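Local coordinates for glycosyl hydrolases family 2, sugar binding domain protein (Bacteroides uniformis str. 3978 T3 ii, PDB 6D1P) that probably hydrolyses O-glycosidic bonds as a family 2 beta-glucuronidase of a human gut bacterium, at residues A[400-403]-A[404-408]; A[557-560]-A[561-565]. One frame throughout, in Å; residues are numbered along the deposited sequence.

Interaction 1 (A[400-403]-A[404-408]); sequences KNQA and RRMLT
R404 reaches back one turn to N401, its NH1 donating to OD1 at 2.9 Å. The bond is bent, 140° at the hydrogen, and NH1 sits above the amide's carbonyl plane rather than on a lone pair, with the two flat groups 60° apart. K400 CB lies over one face of the same guanidinium, 3.6 Å from NH1. The R404 chain runs extended from CG to NE, its CG anti to the carbonyl carbon (chi1 -58°), which carries the group back along the helix past K400 O. On the next flank, R405 bends at chi3 and lays its guanidinium over Q402 CA, its plane nearly parallel to that of the Q402 amide; NH2 is 3.7 Å from Q402 CG. Q402 and M406 run side by side, and NE2 gives SD a weak hydrogen bond of 3.4 Å. These i to i+3 and i to i+4 pairs belong to helix 397-414, the crossover helix between parallel strands 382-386 and 420-432 of the TIM barrel. Farther out, E449 forms a salt bridge with R404 NE, the backbone N of I177 donates to Q402 OE1, and R405 NH2 donates to V131 O. Helix 440-457 packs F446 against A403 and L450 against L407.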
ATOM      1  N   LYS A 400      13.917  19.522  17.853  1.00 23.15           N
ATOM      2  CA  LYS A 400      13.928  20.935  18.253  1.00 27.73           C
ATOM      3  C   LYS A 400      14.462  21.822  17.133  1.00 26.56           C
ATOM      4  O   LYS A 400      13.970  22.938  16.920  1.00 27.58           O
ATOM      5  CB  LYS A 400      14.772  21.146  19.515  1.00 27.96           C
ATOM      6  CG  LYS A 400      14.216  20.553  20.791  1.00 28.60           C
ATOM      7  CD  LYS A 400      15.271  20.586  21.910  1.00 31.71           C
ATOM      8  CE  LYS A 400      15.260  19.302  22.760  1.00 33.98           C
ATOM      9  NZ  LYS A 400      15.275  19.599  24.239  1.00 36.97           N
ATOM     10  N   ASN A 401      15.477  21.345  16.417  1.00 27.02           N
ATOM     11  CA  ASN A 401      16.001  22.114  15.302  1.00 27.11           C
ATOM     12  C   ASN A 401      14.980  22.258  14.193  1.00 23.37           C
ATOM     13  O   ASN A 401      14.975  23.276  13.499  1.00 26.71           O
ATOM     14  CB  ASN A 401      17.278  21.469  14.769  1.00 25.78           C
ATOM     15  CG  ASN A 401      18.505  21.948  15.512  1.00 28.11           C
ATOM     16  OD1 ASN A 401      18.502  23.043  16.088  1.00 30.41           O
ATOM     17  ND2 ASN A 401      19.553  21.132  15.522  1.00 24.97           N
ATOM     18  N   GLN A 402      14.133  21.251  13.985  1.00 24.66           N
ATOM     19  CA  GLN A 402      13.115  21.391  12.953  1.00 26.42           C
ATOM     20  C   GLN A 402      12.119  22.483  13.333  1.00 21.86           C
ATOM     21  O   GLN A 402      11.716  23.287  12.488  1.00 23.80           O
ATOM     22  CB  GLN A 402      12.398  20.055  12.694  1.00 23.16           C
ATOM     23  CG  GLN A 402      11.224  20.223  11.706  1.00 22.46           C
ATOM     24  CD  GLN A 402      10.369  18.974  11.526  1.00 27.08           C
ATOM     25  OE1 GLN A 402      10.558  17.962  12.209  1.00 28.52           O
ATOM     26  NE2 GLN A 402       9.431  19.038  10.590  1.00 22.53           N
ATOM     27  N   ALA A 403      11.746  22.555  14.609  1.00 23.80           N
ATOM     28  CA  ALA A 403      10.843  23.613  15.048  1.00 24.56           C
ATOM     29  C   ALA A 403      11.490  24.991  14.913  1.00 25.51           C
ATOM     30  O   ALA A 403      10.860  25.934  14.405  1.00 24.25           O
ATOM     31  CB  ALA A 403      10.397  23.353  16.487  1.00 22.46           C
ATOM     32  N   ARG A 404      12.756  25.124  15.330  1.00 23.98           N
ATOM     33  CA  ARG A 404      13.443  26.400  15.142  1.00 25.95           C
ATOM     34  C   ARG A 404      13.548  26.740  13.663  1.00 30.54           C
ATOM     35  O   ARG A 404      13.351  27.897  13.266  1.00 29.09           O
ATOM     36  CB  ARG A 404      14.840  26.364  15.756  1.00 24.77           C
ATOM     37  CG  ARG A 404      14.889  26.045  17.228  1.00 26.79           C
ATOM     38  CD  ARG A 404      16.333  25.773  17.641  1.00 30.42           C
ATOM     39  NE  ARG A 404      16.480  25.524  19.070  1.00 25.48           N
ATOM     40  CZ  ARG A 404      16.996  24.413  19.592  1.00 34.77           C
ATOM     41  NH1 ARG A 404      17.440  23.420  18.806  1.00 31.84           N
ATOM     42  NH2 ARG A 404      17.085  24.295  20.918  1.00 32.28           N
ATOM     43  N   ARG A 405      13.845  25.738  12.829  1.00 24.18           N
ATOM     44  CA  ARG A 405      13.974  25.994  11.402  1.00 25.43           C
ATOM     45  C   ARG A 405      12.638  26.382  10.783  1.00 28.11           C
ATOM     46  O   ARG A 405      12.575  27.303   9.958  1.00 27.17           O
ATOM     47  CB  ARG A 405      14.541  24.761  10.703  1.00 28.03           C
ATOM     48  CG  ARG A 405      14.835  24.961   9.231  1.00 26.91           C
ATOM     49  CD  ARG A 405      15.579  23.739   8.670  1.00 31.49           C
ATOM     50  NE  ARG A 405      14.757  22.532   8.675  1.00 26.86           N
ATOM     51  CZ  ARG A 405      14.948  21.493   9.485  1.00 29.00           C
ATOM     52  NH1 ARG A 405      15.951  21.515  10.352  1.00 29.95           N
ATOM     53  NH2 ARG A 405      14.150  20.419   9.411  1.00 23.71           N
ATOM     54  N   MET A 406      11.556  25.691  11.145  1.00 23.07           N
ATOM     55  CA  MET A 406      10.286  26.007  10.500  1.00 27.67           C
ATOM     56  C   MET A 406       9.738  27.344  10.997  1.00 28.05           C
ATOM     57  O   MET A 406       9.173  28.117  10.213  1.00 24.88           O
ATOM     58  CB  MET A 406       9.291  24.862  10.699  1.00 23.16           C
ATOM     59  CG  MET A 406       9.718  23.594   9.954  1.00 24.22           C
ATOM     60  SD  MET A 406       8.516  22.246   9.954  1.00 24.56           S
ATOM     61  CE  MET A 406       7.371  22.755   8.673  1.00 21.16           C
ATOM     62  N   LEU A 407       9.925  27.657  12.282  1.00 27.06           N
ATOM     63  CA  LEU A 407       9.533  28.982  12.757  1.00 28.79           C
ATOM     64  C   LEU A 407      10.274  30.061  11.985  1.00 27.85           C
ATOM     65  O   LEU A 407       9.668  31.021  11.492  1.00 24.86           O
ATOM     66  CB  LEU A 407       9.793  29.116  14.256  1.00 24.21           C
ATOM     67  CG  LEU A 407       9.411  30.482  14.816  1.00 25.95           C
ATOM     68  CD1 LEU A 407       7.955  30.779  14.569  1.00 19.30           C
ATOM     69  CD2 LEU A 407       9.723  30.521  16.301  1.00 27.45           C
ATOM     70  N   THR A 408      11.588  29.875  11.824  1.00 27.62           N
ATOM     71  CA  THR A 408      12.409  30.818  11.074  1.00 27.20           C
ATOM     72  C   THR A 408      11.927  30.948   9.635  1.00 30.34           C
ATOM     73  O   THR A 408      11.759  32.063   9.122  1.00 34.16           O
ATOM     74  CB  THR A 408      13.869  30.366  11.125  1.00 26.64           C
ATOM     75  OG1 THR A 408      14.309  30.368  12.491  1.00 26.21           O
ATOM     76  CG2 THR A 408      14.758  31.268  10.296  1.00 25.06           C
TER

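Interaction 2 (A[557-560]-A[561-565]); sequences FDWH and LKEQE
K562 lies over one face of the W559 indole, the close-packed side of this contact, making a cation-pi interaction: NZ is 3.7 Å from the centroid of the six-membered ring and 17° off its normal. CE, the methylene before it, sits 3.6 Å from that centroid as a CH-pi partner. The lysine gets there by an unusual path, with CG between the backbone N and the carbonyl carbon (chi1 69°) and a bend at chi2, which turns the chain back over W559. Over the same face, K562 NZ and E563 OE2 form a salt bridge, with a weak hydrogen bond of 3.3 Å. E563 approaches the pyrrole end obliquely, its CG 3.2 Å from W559 NE1 and its carboxylate 55° from the ring plane. All three side chains spring from the last turns of helix 550-564 in the TIM barrel domain, where backbone bonds such as E563 N to W559 O (2.9 Å) keep the i to i+4 spacing.

The indole edge is the looser side. A water lying in the ring plane accepts from W559 NE1 and donates to E563 OE1, each at 2.9 Å, joining the two residues; W559 is only partly buried. With W559 replaced by an alanine, the K562 ammonium would probably lose its aromatic face and the bridging water its NE1 donor. The other flanks turn into the protein. L561 packs on Y616 and W617 of helix 609-617, H560 stacks on W513, and the D558 carboxylate accepts hydrogen bonds from Y616, Y646 and A673, tying this helix to helix 609-617 and, through Y646 and A673, to the DUF4982 region.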
ATOM      1  N   PHE A 557     -24.083  27.395  16.739  1.00 22.50           N
ATOM      2  CA  PHE A 557     -23.446  28.526  16.074  1.00 24.63           C
ATOM      3  C   PHE A 557     -24.241  29.806  16.317  1.00 27.06           C
ATOM      4  O   PHE A 557     -23.673  30.863  16.613  1.00 25.23           O
ATOM      5  CB  PHE A 557     -23.336  28.272  14.568  1.00 28.43           C
ATOM      6  CG  PHE A 557     -22.361  27.188  14.177  1.00 25.66           C
ATOM      7  CD1 PHE A 557     -21.106  27.109  14.754  1.00 27.24           C
ATOM      8  CD2 PHE A 557     -22.707  26.265  13.188  1.00 26.34           C
ATOM      9  CE1 PHE A 557     -20.199  26.114  14.368  1.00 24.26           C
ATOM     10  CE2 PHE A 557     -21.829  25.274  12.788  1.00 25.81           C
ATOM     11  CZ  PHE A 557     -20.567  25.187  13.378  1.00 26.61           C
ATOM     12  N   ASP A 558     -25.566  29.718  16.173  1.00 29.91           N
ATOM     13  CA  ASP A 558     -26.462  30.852  16.378  1.00 27.40           C
ATOM     14  C   ASP A 558     -26.225  31.481  17.748  1.00 27.80           C
ATOM     15  O   ASP A 558     -25.887  32.665  17.858  1.00 25.30           O
ATOM     16  CB  ASP A 558     -27.910  30.358  16.228  1.00 25.15           C
ATOM     17  CG  ASP A 558     -28.926  31.485  16.129  1.00 30.49           C
ATOM     18  OD1 ASP A 558     -30.091  31.172  15.830  1.00 32.02           O
ATOM     19  OD2 ASP A 558     -28.586  32.665  16.337  1.00 28.18           O
ATOM     20  N   TRP A 559     -26.337  30.670  18.804  1.00 29.93           N
ATOM     21  CA  TRP A 559     -26.094  31.148  20.162  1.00 29.58           C
ATOM     22  C   TRP A 559     -24.746  31.862  20.287  1.00 33.49           C
ATOM     23  O   TRP A 559     -24.684  33.034  20.682  1.00 33.85           O
ATOM     24  CB  TRP A 559     -26.168  29.991  21.153  1.00 25.24           C
ATOM     25  CG  TRP A 559     -26.171  30.521  22.525  1.00 33.97           C
ATOM     26  CD1 TRP A 559     -25.076  30.876  23.277  1.00 34.50           C
ATOM     27  CD2 TRP A 559     -27.324  30.857  23.310  1.00 36.76           C
ATOM     28  NE1 TRP A 559     -25.481  31.376  24.492  1.00 33.89           N
ATOM     29  CE2 TRP A 559     -26.854  31.380  24.542  1.00 37.02           C
ATOM     30  CE3 TRP A 559     -28.712  30.752  23.100  1.00 33.26           C
ATOM     31  CZ2 TRP A 559     -27.726  31.793  25.567  1.00 35.65           C
ATOM     32  CZ3 TRP A 559     -29.578  31.165  24.125  1.00 35.11           C
ATOM     33  CH2 TRP A 559     -29.079  31.684  25.336  1.00 29.58           C
ATOM     34  N   HIS A 560     -23.650  31.162  19.966  1.00 30.43           N
ATOM     35  CA  HIS A 560     -22.328  31.776  20.075  1.00 28.87           C
ATOM     36  C   HIS A 560     -22.295  33.130  19.389  1.00 28.32           C
ATOM     37  O   HIS A 560     -21.793  34.113  19.952  1.00 27.93           O
ATOM     38  CB  HIS A 560     -21.252  30.871  19.467  1.00 25.48           C
ATOM     39  CG  HIS A 560     -20.777  29.776  20.370  1.00 22.92           C
ATOM     40  ND1 HIS A 560     -21.501  28.626  20.596  1.00 23.18           N
ATOM     41  CD2 HIS A 560     -19.632  29.643  21.078  1.00 21.66           C
ATOM     42  CE1 HIS A 560     -20.829  27.836  21.416  1.00 22.93           C
ATOM     43  NE2 HIS A 560     -19.692  28.433  21.727  1.00 24.12           N
ATOM     44  N   LEU A 561     -22.829  33.199  18.162  1.00 27.24           N
ATOM     45  CA  LEU A 561     -22.732  34.430  17.379  1.00 29.95           C
ATOM     46  C   LEU A 561     -23.541  35.560  18.010  1.00 29.91           C
ATOM     47  O   LEU A 561     -23.112  36.725  18.000  1.00 26.26           O
ATOM     48  CB  LEU A 561     -23.191  34.177  15.944  1.00 28.00           C
ATOM     49  CG  LEU A 561     -22.234  33.323  15.098  1.00 26.47           C
ATOM     50  CD1 LEU A 561     -22.862  32.951  13.770  1.00 27.42           C
ATOM     51  CD2 LEU A 561     -20.931  34.062  14.870  1.00 27.78           C
ATOM     52  N   LYS A 562     -24.714  35.250  18.551  1.00 26.56           N
ATOM     53  CA  LYS A 562     -25.485  36.325  19.151  1.00 33.35           C
ATOM     54  C   LYS A 562     -24.885  36.741  20.485  1.00 34.40           C
ATOM     55  O   LYS A 562     -25.000  37.911  20.864  1.00 33.32           O
ATOM     56  CB  LYS A 562     -26.959  35.943  19.279  1.00 29.87           C
ATOM     57  CG  LYS A 562     -27.294  34.869  20.270  1.00 34.99           C
ATOM     58  CD  LYS A 562     -27.873  35.441  21.556  1.00 32.88           C
ATOM     59  CE  LYS A 562     -28.450  34.317  22.411  1.00 37.74           C
ATOM     60  NZ  LYS A 562     -28.957  34.806  23.730  1.00 46.07           N
ATOM     61  N   GLU A 563     -24.183  35.832  21.173  1.00 31.06           N
ATOM     62  CA  GLU A 563     -23.497  36.230  22.398  1.00 30.82           C
ATOM     63  C   GLU A 563     -22.338  37.169  22.100  1.00 31.80           C
ATOM     64  O   GLU A 563     -22.101  38.128  22.850  1.00 32.87           O
ATOM     65  CB  GLU A 563     -23.019  35.003  23.166  1.00 29.97           C
ATOM     66  CG  GLU A 563     -24.162  34.126  23.667  1.00 34.53           C
ATOM     67  CD  GLU A 563     -25.077  34.834  24.662  1.00 39.10           C
ATOM     68  OE1 GLU A 563     -25.011  34.508  25.864  1.00 36.66           O
ATOM     69  OE2 GLU A 563     -25.867  35.709  24.236  1.00 43.16           O
ATOM     70  N   GLN A 564     -21.632  36.944  20.994  1.00 25.17           N
ATOM     71  CA  GLN A 564     -20.466  37.771  20.718  1.00 31.73           C
ATOM     72  C   GLN A 564     -20.816  39.243  20.534  1.00 33.55           C
ATOM     73  O   GLN A 564     -19.933  40.095  20.680  1.00 31.92           O
ATOM     74  CB  GLN A 564     -19.714  37.231  19.504  1.00 26.26           C
ATOM     75  CG  GLN A 564     -19.162  35.842  19.810  1.00 31.05           C
ATOM     76  CD  GLN A 564     -18.177  35.305  18.797  1.00 23.35           C
ATOM     77  OE1 GLN A 564     -17.833  35.960  17.819  1.00 25.33           O
ATOM     78  NE2 GLN A 564     -17.711  34.095  19.041  1.00 27.79           N
ATOM     79  N   GLU A 565     -22.071  39.563  20.220  1.00 34.34           N
ATOM     80  CA  GLU A 565     -22.463  40.956  20.055  1.00 34.96           C
ATOM     81  C   GLU A 565     -22.517  41.702  21.384  1.00 36.05           C
ATOM     82  O   GLU A 565     -22.537  42.933  21.385  1.00 43.52           O
ATOM     83  CB  GLU A 565     -23.821  41.038  19.367  1.00 34.08           C
ATOM     84  CG  GLU A 565     -23.833  40.581  17.923  1.00 36.57           C
ATOM     85  CD  GLU A 565     -25.214  40.699  17.282  1.00 42.22           C
ATOM     86  OE1 GLU A 565     -26.127  41.315  17.896  1.00 46.86           O
ATOM     87  OE2 GLU A 565     -25.375  40.172  16.160  1.00 41.96           O
TER
HETATM   88  O   HOH W   1     -23.769  31.986  26.696  1.00 28.42           O

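Interactions 1 and 2 lie on two different helices of the TIM barrel domain, with centres about 38 Å apart and nearest atoms about 26 Å apart; they have no helix or strand in common. Interaction 1 is partly buried: R404 pairs with E449, while R405 and Q402 reach the backbone of V131 and I177, in the sugar-binding part of the chain, and its alanine and leucine face a neighbouring barrel helix. Interaction 2 is more deeply buried, yet its central aromatic is the partly exposed residue. The chemistry differs accordingly, with guanidinium-to-amide and amide-to-sulfur bonding at 400-408, and an aromatic face, an ion pair and a bridging water at 557-565.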